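Local coordinates for protein endoglucanase (Clostridium thermocellum, PDB 2E4T) that probably hydrolyses internal beta-1,4-glucosidic bonds of cellulose and xyloglucan through a glycoside hydrolase family 44 module, which is this part of a longer multidomain enzyme, at residues T16-R20 against I438-D443; A375-I380 against S432-A436; L406-Y410 against A509-V513; S468-T472 against K496-F500. One frame throughout, in Å; residues are numbered along the deposited sequence. Where two conformers were deposited one is given.

Contact 1. Residues T16-R20 against I438-D443; sequences TSAER and IVGEDD
Arg20 is stretched out from CG to NE (chi2 -173°), and this length carries its guanidinium across to Ile438, Glu441 and Asp443. Asp443 holds CG between its own backbone N and carbonyl carbon (chi1 65°), which turns the carboxylate toward Thr16. The CD1 methyl of Ile438 lies over the centre of one guanidinium face, 3.4 Å from Arg20 CZ, while polar partners gather at the rim. Arg20 grips Thr16 O side-on, with NE at 2.8 Å and NH2 at 3.0 Å from that oxygen. NH1 of Arg20 gives a bent bond to Glu441 O (3.0 Å, 141°), the donor standing well above the carbonyl plane. Thr16 OG1 donates to the anti lone pair of Asp443 OD2 at 2.8 Å; Arg20 NH2 adds a long salt bridge of 3.9 Å to the same OD2. One water links Arg20 NH1 to Glu441 OE1, and a second joins NH2, Glu441 O and Asp443 N. Glu441 sits in the type II' turn from Val439 to Asp442, which connects strands 432-439 and 442-452. With Lys469 also paired to it, Asp443 is probably held ionised, and the bonds round the rim of the Arg20 guanidinium probably hold its rotation.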
loop_
_atom_site.group_PDB
_atom_site.type_symbol
_atom_site.label_atom_id
_atom_site.label_comp_id
_atom_site.label_asym_id
_atom_site.label_seq_id
_atom_site.Cartn_x
_atom_site.Cartn_y
_atom_site.Cartn_z
ATOM N N THR A 16 21.015 4.304 18.954
ATOM C CA THR A 16 20.552 2.952 18.634
ATOM C C THR A 16 19.782 2.297 19.775
ATOM O O THR A 16 19.154 1.266 19.537
ATOM C CB THR A 16 21.687 2.032 18.208
ATOM O OG1 THR A 16 22.532 1.837 19.331
ATOM C CG2 THR A 16 22.478 2.596 17.081
ATOM N N SER A 17 19.829 2.878 20.980
ATOM C CA SER A 17 19.086 2.320 22.100
ATOM C C SER A 17 17.707 2.924 22.266
ATOM O O SER A 17 16.945 2.465 23.128
ATOM C CB SER A 17 19.870 2.471 23.402
ATOM O OG SER A 17 19.810 3.839 23.843
ATOM N N ALA A 18 17.390 4.005 21.516
ATOM C CA ALA A 18 16.232 4.820 21.786
ATOM C C ALA A 18 15.163 4.619 20.707
ATOM O O ALA A 18 15.446 4.460 19.503
ATOM C CB ALA A 18 16.597 6.284 21.824
ATOM N N GLU A 19 13.908 4.682 21.163
ATOM C CA GLU A 19 12.759 4.694 20.260
ATOM C C GLU A 19 12.724 3.435 19.396
ATOM O O GLU A 19 12.188 3.476 18.285
ATOM C CB GLU A 19 12.630 5.962 19.453
ATOM C CG GLU A 19 12.578 7.177 20.406
ATOM C CD GLU A 19 12.573 8.523 19.712
ATOM O OE1 GLU A 19 12.498 8.628 18.470
ATOM O OE2 GLU A 19 12.667 9.545 20.421
ATOM N N ARG A 20 13.173 2.310 19.925
ATOM C CA ARG A 20 13.181 1.099 19.120
ATOM C C ARG A 20 11.751 0.639 18.857
ATOM O O ARG A 20 10.937 0.560 19.782
ATOM C CB ARG A 20 13.946 -0.042 19.787
ATOM C CG ARG A 20 15.451 0.205 19.906
ATOM C CD ARG A 20 16.167 -1.049 20.431
ATOM N NE ARG A 20 17.611 -0.843 20.423
ATOM C CZ ARG A 20 18.481 -1.819 20.594
ATOM N NH1 ARG A 20 18.110 -3.035 20.903
ATOM N NH2 ARG A 20 19.795 -1.522 20.447
ATOM N N ILE A 438 18.210 -1.278 12.994
ATOM C CA ILE A 438 19.057 -2.418 13.378
ATOM C C ILE A 438 18.272 -3.695 13.052
ATOM O O ILE A 438 17.138 -3.664 12.581
ATOM C CB ILE A 438 19.476 -2.325 14.864
ATOM C CG1 ILE A 438 18.258 -2.437 15.784
ATOM C CG2 ILE A 438 20.293 -1.055 15.071
ATOM C CD1 ILE A 438 18.620 -2.419 17.286
ATOM N N VAL A 439 18.891 -4.857 13.336
ATOM C CA VAL A 439 18.296 -6.144 13.058
ATOM C C VAL A 439 17.862 -6.762 14.382
ATOM O O VAL A 439 18.709 -7.056 15.245
ATOM C CB VAL A 439 19.252 -7.054 12.320
ATOM C CG1 VAL A 439 18.608 -8.422 12.032
ATOM C CG2 VAL A 439 19.739 -6.374 11.025
ATOM N N GLY A 440 16.561 -6.950 14.566
ATOM C CA GLY A 440 16.082 -7.502 15.829
ATOM C C GLY A 440 16.394 -6.565 16.958
ATOM O O GLY A 440 16.027 -5.378 16.909
ATOM N N GLU A 441 17.066 -7.113 17.970
ATOM C CA GLU A 441 17.460 -6.330 19.119
ATOM C C GLU A 441 18.964 -5.985 19.100
ATOM O O GLU A 441 19.508 -5.520 20.130
ATOM C CB GLU A 441 17.144 -7.095 20.446
ATOM C CG GLU A 441 15.861 -7.901 20.371
ATOM C CD GLU A 441 14.591 -7.144 20.005
ATOM O OE1 GLU A 441 14.441 -5.961 20.347
ATOM O OE2 GLU A 441 13.680 -7.790 19.413
ATOM N N ASP A 442 19.634 -6.248 17.978
ATOM C CA ASP A 442 21.095 -6.266 17.908
ATOM C C ASP A 442 21.600 -5.088 17.101
ATOM O O ASP A 442 21.272 -4.993 15.911
ATOM C CB ASP A 442 21.521 -7.587 17.248
ATOM C CG ASP A 442 23.000 -7.879 17.505
ATOM O OD1 ASP A 442 23.787 -6.901 17.588
ATOM O OD2 ASP A 442 23.406 -9.053 17.627
ATOM N N ASP A 443 22.356 -4.172 17.724
ATOM C CA ASP A 443 22.871 -2.997 17.020
ATOM C C ASP A 443 24.263 -3.228 16.408
ATOM O O ASP A 443 24.914 -2.275 15.968
ATOM C CB ASP A 443 22.784 -1.730 17.852
ATOM C CG ASP A 443 23.624 -1.739 19.032
ATOM O OD1 ASP A 443 24.370 -2.706 19.251
ATOM O OD2 ASP A 443 23.559 -0.713 19.772
HETATM O O HOH W 1 15.745 -4.206 21.695
HETATM O O HOH W 2 21.679 -3.805 20.590
#

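Contact 2. Residues A375-I380 against S432-A436; sequences ADVLGI and SSAYA
Tyr435 leaves strand 432-436 with CB pointing at the helix 375-380, and with CG beside its backbone N (chi1 -55°) the ring lies flat against Gly379. CG and CD2 pass over Gly379 CA, which stands 3.6 Å from the ring centroid and only 5° off the normal, a CH-pi contact. Further along, CE1 of the ring comes within 3.5 Å of Gly379 C. Because Gly379 carries no side chain, the helix backbone itself is what rests on the ring. At the ring edge, near its plane, Asp376 OD1 comes within 3.4 Å of Tyr435 CE2, and then the tip arrives: Tyr435 OH donates to Asp376 OD1 at 2.7 Å and touches Ile380 CG1 at 3.3 Å. That same OD1 also accepts from Ser433 OG at 2.7 Å. The two hydroxyls reach it from opposite faces of the carboxylate plane, each well out of that plane, so one buried oxygen is clasped from both sides. Helix and strand axes approach to 8.8 Å at 44°. Helix 368-384, which follows barrel strand 354-360, is thus packed on the large mixed sheet, where Leu451 of strand 442-452 touches Asp376 and Tyr407 of helix 398-408 lies against Tyr435.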
loop_
_atom_site.group_PDB
_atom_site.type_symbol
_atom_site.label_atom_id
_atom_site.label_comp_id
_atom_site.label_asym_id
_atom_site.label_seq_id
_atom_site.Cartn_x
_atom_site.Cartn_y
_atom_site.Cartn_z
ATOM N N ALA A 375 11.885 6.492 -1.637
ATOM C CA ALA A 375 12.683 6.058 -0.486
ATOM C C ALA A 375 12.234 6.780 0.778
ATOM O O ALA A 375 12.251 6.209 1.893
ATOM C CB ALA A 375 14.169 6.291 -0.778
ATOM N N ASP A 376 11.854 8.067 0.652
ATOM C CA ASP A 376 11.423 8.834 1.823
ATOM C C ASP A 376 10.120 8.219 2.367
ATOM O O ASP A 376 9.976 7.980 3.597
ATOM C CB ASP A 376 11.219 10.291 1.400
ATOM C CG ASP A 376 11.313 11.283 2.535
ATOM O OD1 ASP A 376 12.035 11.008 3.523
ATOM O OD2 ASP A 376 10.596 12.334 2.439
ATOM N N VAL A 377 9.136 7.988 1.473
ATOM C CA VAL A 377 7.860 7.394 1.852
ATOM C C VAL A 377 8.070 6.064 2.560
ATOM O O VAL A 377 7.410 5.774 3.585
ATOM C CB VAL A 377 6.973 7.271 0.584
ATOM C CG1 VAL A 377 5.749 6.399 0.821
ATOM C CG2 VAL A 377 6.579 8.658 0.123
ATOM N N LEU A 378 8.933 5.195 2.002
ATOM C CA LEU A 378 9.149 3.896 2.658
ATOM C C LEU A 378 9.776 4.069 4.064
ATOM O O LEU A 378 9.457 3.302 4.994
ATOM C CB LEU A 378 10.012 3.010 1.792
ATOM C CG LEU A 378 9.361 2.606 0.487
ATOM C CD1 LEU A 378 10.415 1.865 -0.382
ATOM C CD2 LEU A 378 8.115 1.760 0.690
ATOM N N GLY A 379 10.681 5.055 4.198
ATOM C CA GLY A 379 11.252 5.341 5.518
ATOM C C GLY A 379 10.150 5.769 6.506
ATOM O O GLY A 379 10.130 5.316 7.675
ATOM N N ILE A 380 9.254 6.645 6.041
ATOM C CA ILE A 380 8.146 7.123 6.852
ATOM C C ILE A 380 7.207 5.971 7.225
ATOM O O ILE A 380 6.783 5.857 8.394
ATOM C CB ILE A 380 7.404 8.244 6.056
ATOM C CG1 ILE A 380 8.305 9.469 5.938
ATOM C CG2 ILE A 380 6.063 8.567 6.690
ATOM C CD1 ILE A 380 7.946 10.349 4.751
ATOM N N SER A 432 16.884 17.258 3.770
ATOM C CA SER A 432 17.291 15.880 3.967
ATOM C C SER A 432 16.245 15.077 4.649
ATOM O O SER A 432 15.338 15.615 5.286
ATOM C CB SER A 432 18.605 15.826 4.774
ATOM O OG SER A 432 18.410 16.201 6.142
ATOM N N SER A 433 16.408 13.755 4.534
ATOM C CA SER A 433 15.736 12.801 5.416
ATOM C C SER A 433 16.762 11.739 5.801
ATOM O O SER A 433 17.682 11.435 5.023
ATOM C CB SER A 433 14.561 12.105 4.750
ATOM O OG SER A 433 13.625 13.067 4.298
ATOM N N ALA A 434 16.543 11.128 6.977
ATOM C CA ALA A 434 17.408 10.054 7.394
ATOM C C ALA A 434 16.599 9.107 8.257
ATOM O O ALA A 434 15.861 9.536 9.143
ATOM C CB ALA A 434 18.661 10.585 8.159
ATOM N N TYR A 435 16.781 7.806 7.981
ATOM C CA TYR A 435 16.124 6.749 8.737
ATOM C C TYR A 435 17.162 5.737 9.153
ATOM O O TYR A 435 18.038 5.388 8.360
ATOM C CB TYR A 435 15.047 6.023 7.853
ATOM C CG TYR A 435 14.070 7.007 7.294
ATOM C CD1 TYR A 435 13.014 7.488 8.083
ATOM C CD2 TYR A 435 14.219 7.574 6.010
ATOM C CE1 TYR A 435 12.155 8.459 7.628
ATOM C CE2 TYR A 435 13.382 8.562 5.546
ATOM C CZ TYR A 435 12.371 9.028 6.367
ATOM O OH TYR A 435 11.517 10.058 5.986
ATOM N N ALA A 436 17.057 5.215 10.386
ATOM C CA ALA A 436 18.047 4.273 10.871
ATOM C C ALA A 436 17.333 3.019 11.430
ATOM O O ALA A 436 16.207 3.108 11.931
ATOM C CB ALA A 436 18.926 4.885 11.966
#

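Contact 3. Residues L406-Y410 against A509-V513; sequences LYTNY and ACHIV
His511 meets Leu406 through a nearly straight hydrogen bond: ND1 donates to Leu406 O at 2.7 Å, with an N-H...O angle of 160°. The donor lies nearly along the C=O axis and the oxygen stays in the imidazole plane, so a carbonyl in the last turn of helix 398-408 is satisfied by the strand. Tyr410 turns an edge to the face of His511, the centroids 4.2 Å apart and the planes at 50°; its CD2 is 3.3 Å from His511 CE1. Apolar contacts flank this core. Leu406 CD1 reaches His511 CB at 3.7 Å, Leu406 CD2 meets Ala509 CB at 4.0 Å, and Val513 CG2 lies 3.8 Å from Tyr410 CZ. The tyrosine ring gets there because its CG is held between backbone N and carbonyl carbon (chi1 60°), just after Asn409 breaks the helix. One shell further out, His447 bonds to His511 NE2, so both imidazole nitrogens are engaged and the ring cannot easily turn. Trp477 meets the Tyr410 ring, and Phe479 packs on Leu406 and Ala509. A helix end is thus packed onto strand 508-514 of the large mixed sheet, the beta-rich domain that accompanies the TIM-like barrel in this family 44 glucanase.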
loop_
_atom_site.group_PDB
_atom_site.type_symbol
_atom_site.label_atom_id
_atom_site.label_comp_id
_atom_site.label_asym_id
_atom_site.label_seq_id
_atom_site.Cartn_x
_atom_site.Cartn_y
_atom_site.Cartn_z
ATOM N N LEU A 406 16.453 -0.070 -2.538
ATOM C CA LEU A 406 17.376 0.512 -1.554
ATOM C C LEU A 406 17.069 -0.078 -0.152
ATOM O O LEU A 406 17.992 -0.203 0.680
ATOM C CB LEU A 406 17.268 2.014 -1.561
ATOM C CG LEU A 406 18.431 2.742 -0.869
ATOM C CD1 LEU A 406 19.752 2.568 -1.581
ATOM C CD2 LEU A 406 18.069 4.233 -0.702
ATOM N N TYR A 407 15.789 -0.392 0.100
ATOM C CA TYR A 407 15.394 -1.037 1.338
ATOM C C TYR A 407 15.428 -2.552 1.267
ATOM O O TYR A 407 15.799 -3.203 2.257
ATOM C CB TYR A 407 13.978 -0.617 1.757
ATOM C CG TYR A 407 13.910 0.812 2.235
ATOM C CD1 TYR A 407 13.889 1.095 3.624
ATOM C CD2 TYR A 407 13.857 1.877 1.336
ATOM C CE1 TYR A 407 13.821 2.384 4.090
ATOM C CE2 TYR A 407 13.820 3.191 1.778
ATOM C CZ TYR A 407 13.769 3.462 3.179
ATOM O OH TYR A 407 13.745 4.744 3.663
ATOM N N THR A 408 15.003 -3.156 0.166
ATOM C CA THR A 408 14.751 -4.588 0.152
ATOM C C THR A 408 15.880 -5.420 -0.411
ATOM O O THR A 408 15.881 -6.657 -0.199
ATOM C CB THR A 408 13.463 -4.899 -0.662
ATOM O OG1 THR A 408 13.775 -4.474 -2.003
ATOM C CG2 THR A 408 12.251 -4.221 -0.108
ATOM N N ASN A 409 16.786 -4.821 -1.182
ATOM C CA ASN A 409 17.785 -5.628 -1.904
ATOM C C ASN A 409 18.834 -4.645 -2.425
ATOM O O ASN A 409 18.989 -4.425 -3.652
ATOM C CB ASN A 409 17.146 -6.429 -3.022
ATOM C CG ASN A 409 18.084 -7.491 -3.559
ATOM O OD1 ASN A 409 19.300 -7.495 -3.266
ATOM N ND2 ASN A 409 17.529 -8.438 -4.292
ATOM N N TYR A 410 19.570 -4.022 -1.509
ATOM C CA TYR A 410 20.422 -2.930 -1.937
ATOM C C TYR A 410 21.687 -3.374 -2.670
ATOM O O TYR A 410 22.277 -2.574 -3.406
ATOM C CB TYR A 410 20.766 -1.970 -0.766
ATOM C CG TYR A 410 21.479 -2.628 0.377
ATOM C CD1 TYR A 410 22.839 -2.922 0.347
ATOM C CD2 TYR A 410 20.787 -2.972 1.529
ATOM C CE1 TYR A 410 23.441 -3.536 1.459
ATOM C CE2 TYR A 410 21.385 -3.601 2.606
ATOM C CZ TYR A 410 22.690 -3.865 2.574
ATOM O OH TYR A 410 23.267 -4.489 3.657
ATOM N N ALA A 509 20.383 9.275 -3.077
ATOM C CA ALA A 509 19.833 8.420 -2.053
ATOM C C ALA A 509 20.850 7.358 -1.706
ATOM O O ALA A 509 21.303 6.626 -2.589
ATOM C CB ALA A 509 18.543 7.738 -2.544
ATOM N N CYS A 510 21.212 7.247 -0.416
ATOM C CA CYS A 510 22.208 6.309 0.017
ATOM C C CYS A 510 21.684 5.387 1.124
ATOM O O CYS A 510 20.796 5.747 1.893
ATOM C CB CYS A 510 23.362 7.118 0.795
ATOM S SG CYS A 510 24.141 8.445 -0.108
ATOM N N HIS A 511 22.303 4.204 1.156
ATOM C CA HIS A 511 22.098 3.241 2.260
ATOM C C HIS A 511 23.504 2.953 2.796
ATOM O O HIS A 511 24.358 2.428 2.082
ATOM C CB HIS A 511 21.444 1.968 1.706
ATOM C CG HIS A 511 21.004 1.002 2.764
ATOM N ND1 HIS A 511 19.942 0.157 2.551
ATOM C CD2 HIS A 511 21.499 0.651 4.002
ATOM C CE1 HIS A 511 19.814 -0.647 3.612
ATOM N NE2 HIS A 511 20.729 -0.375 4.520
ATOM N N ILE A 512 23.698 3.339 4.071
ATOM C CA ILE A 512 24.981 3.160 4.752
ATOM C C ILE A 512 24.793 1.979 5.727
ATOM O O ILE A 512 23.784 1.910 6.430
ATOM C CB ILE A 512 25.347 4.421 5.546
ATOM C CG1 ILE A 512 25.400 5.642 4.625
ATOM C CG2 ILE A 512 26.658 4.214 6.315
ATOM C CD1 ILE A 512 25.531 6.972 5.386
ATOM N N VAL A 513 25.782 1.063 5.764
ATOM C CA VAL A 513 25.728 -0.079 6.668
ATOM C C VAL A 513 26.997 -0.025 7.515
ATOM O O VAL A 513 28.106 -0.263 7.027
ATOM C CB VAL A 513 25.649 -1.405 5.914
ATOM C CG1 VAL A 513 25.491 -2.564 6.927
ATOM C CG2 VAL A 513 24.489 -1.404 4.885
#

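Contact 4. Residues S468-T472 against K496-F500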
loop_
_atom_site.group_PDB
_atom_site.type_symbol
_atom_site.label_atom_id
_atom_site.label_comp_id
_atom_site.label_asym_id
_atom_site.label_seq_id
_atom_site.Cartn_x
_atom_site.Cartn_y
_atom_site.Cartn_z
ATOM N N SER A 468 25.859 0.720 21.428
ATOM C CA SER A 468 26.679 -0.154 22.294
ATOM C C SER A 468 27.938 -0.672 21.586
ATOM O O SER A 468 28.784 -1.316 22.208
ATOM C CB SER A 468 25.874 -1.318 22.863
ATOM O OG SER A 468 25.750 -2.348 21.907
ATOM N N LYS A 469 28.071 -0.363 20.305
ATOM C CA LYS A 469 29.190 -0.811 19.476
ATOM C C LYS A 469 29.989 0.388 19.079
ATOM O O LYS A 469 29.448 1.497 19.023
ATOM C CB LYS A 469 28.627 -1.467 18.211
ATOM C CG LYS A 469 27.621 -2.517 18.561
ATOM C CD LYS A 469 28.301 -3.780 19.144
ATOM C CE LYS A 469 27.303 -4.903 19.530
ATOM N NZ LYS A 469 26.263 -4.474 20.510
ATOM N N ASN A 470 31.259 0.152 18.777
ATOM C CA ASN A 470 32.125 1.174 18.229
ATOM C C ASN A 470 32.335 0.888 16.737
ATOM O O ASN A 470 33.078 0.013 16.325
ATOM C CB ASN A 470 33.458 1.101 18.941
ATOM C CG ASN A 470 34.309 2.282 18.623
ATOM O OD1 ASN A 470 35.462 2.147 18.214
ATOM N ND2 ASN A 470 33.740 3.472 18.798
ATOM N N TYR A 471 31.580 1.582 15.890
ATOM C CA TYR A 471 31.616 1.277 14.429
ATOM C C TYR A 471 32.936 1.739 13.784
ATOM O O TYR A 471 33.467 2.803 14.176
ATOM C CB TYR A 471 30.418 1.955 13.728
ATOM C CG TYR A 471 29.093 1.527 14.308
ATOM C CD1 TYR A 471 28.658 0.214 14.166
ATOM C CD2 TYR A 471 28.323 2.423 15.014
ATOM C CE1 TYR A 471 27.418 -0.193 14.742
ATOM C CE2 TYR A 471 27.072 1.999 15.559
ATOM C CZ TYR A 471 26.658 0.703 15.428
ATOM O OH TYR A 471 25.448 0.326 16.002
ATOM N N THR A 472 33.421 0.912 12.848
ATOM C CA THR A 472 34.716 1.214 12.194
ATOM C C THR A 472 34.652 1.271 10.662
ATOM O O THR A 472 35.622 1.624 9.997
ATOM C CB THR A 472 35.780 0.155 12.565
ATOM O OG1 THR A 472 35.342 -1.135 12.156
ATOM C CG2 THR A 472 36.058 0.197 14.041
ATOM N N LYS A 496 35.363 8.413 14.355
ATOM C CA LYS A 496 36.025 8.726 15.626
ATOM C C LYS A 496 34.975 8.763 16.711
ATOM O O LYS A 496 34.101 9.643 16.715
ATOM C CB LYS A 496 36.774 10.042 15.559
ATOM C CG LYS A 496 37.980 9.950 14.655
ATOM C CD LYS A 496 38.837 11.184 14.916
ATOM C CE LYS A 496 40.071 11.271 14.028
ATOM N NZ LYS A 496 39.792 11.550 12.558
ATOM N N ASP A 497 35.021 7.815 17.628
ATOM C CA ASP A 497 34.027 7.774 18.701
ATOM C C ASP A 497 32.608 7.853 18.123
ATOM O O ASP A 497 31.797 8.672 18.597
ATOM C CB ASP A 497 34.279 8.931 19.688
ATOM C CG ASP A 497 35.604 8.794 20.450
ATOM O OD1 ASP A 497 36.112 7.660 20.632
ATOM O OD2 ASP A 497 36.144 9.836 20.876
ATOM N N ASN A 498 32.361 7.077 17.058
ATOM C CA ASN A 498 31.009 6.991 16.462
ATOM C C ASN A 498 30.542 8.336 15.905
ATOM O O ASN A 498 29.329 8.580 15.819
ATOM C CB ASN A 498 30.032 6.369 17.476
ATOM C CG ASN A 498 30.090 4.871 17.455
ATOM O OD1 ASN A 498 30.653 4.246 16.588
ATOM N ND2 ASN A 498 29.464 4.258 18.482
ATOM N N THR A 499 31.481 9.147 15.429
ATOM C CA THR A 499 31.193 10.354 14.676
ATOM C C THR A 499 31.924 10.276 13.358
ATOM O O THR A 499 33.049 9.751 13.274
ATOM C CB THR A 499 31.586 11.641 15.429
ATOM O OG1 THR A 499 33.031 11.782 15.434
ATOM C CG2 THR A 499 31.012 11.680 16.839
ATOM N N PHE A 500 31.327 10.841 12.316
ATOM C CA PHE A 500 31.980 10.957 11.017
ATOM C C PHE A 500 31.275 12.058 10.234
ATOM O O PHE A 500 30.159 12.446 10.569
ATOM C CB PHE A 500 32.022 9.619 10.253
ATOM C CG PHE A 500 30.674 9.048 9.938
ATOM C CD1 PHE A 500 30.023 9.372 8.736
ATOM C CD2 PHE A 500 30.061 8.165 10.790
ATOM C CE1 PHE A 500 28.804 8.811 8.400
ATOM C CE2 PHE A 500 28.825 7.610 10.475
ATOM C CZ PHE A 500 28.203 7.946 9.276
HETATM O O HOH W 3 33.852 4.597 16.438
#
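Asn498 meets Lys469 and Tyr471 from a type I' beta turn, Lys496 to Thr499, which leads into the edge strand 499-504 of the beta-rich domain. The turn is closed by backbone bonds in both directions between Lys496 and Thr499, and its two inner residues, Asp497 and Asn498, have the positive phi values such turns require.

The hydrogen bonds across the contact belong to one side-chain amide, which pairs with the backbone as a peptide group would. Asn498 carries its CG opposite the carbonyl carbon and beside the backbone N (chi1 -84°), which swings the amide across to the loop. ND2 of Asn498 donates to Lys469 O at 2.8 Å, nearly straight at 168°, with each group in the plane of the other. Its OD1 accepts from Tyr471 N at 2.9 Å on a lone pair. The side chain therefore spans a carbonyl and an N-H two residues apart in the loop 468-472, and the two bonds fix which way the amide is flipped. A water adds a bridge, donating to Tyr471 O and to Asn498 OD1 and accepting from Asn498 N.

Packing supplies the rest. The Tyr471 ring comes obliquely against the Asn498 amide, CD2 3.4 Å from OD1, the planes 33° apart. Its hydroxyl goes the other way, to Asp443 O and Ser467 OG, and Ile465 of strand 459-466 touches both Tyr471 and Asn498.

Charge enters at the end of Lys469, whose salt bridge is to Asp443. There Lys469 NZ also donates to its neighbour Ser468 OG at 2.6 Å.

Overall arrangement
All four contacts reach one large mixed sheet, on one side of the chain's centre. Contacts 2 and 3 pack helices 368-384 and 398-408 onto it; their centres are 11 Å apart, and Tyr407 OH bonding to Ala375 O joins them. Contact 1 lies at the turn between strands 432-439 and 442-452, contact 4 at the loop and turn leading to the outermost strand 499-504; 15 Å apart between centres, they are joined by Asp443 with Lys469 and Tyr471. Contacts 1 and 2 share strand 432-439, at 17 Å. Along the chain contact 1 spans contact 2, contact 3 spans contact 4, and contacts 2 and 3 cross, so the mixed sheet, built from N-terminal and C-terminal strands, is fastened to the last barrel helices.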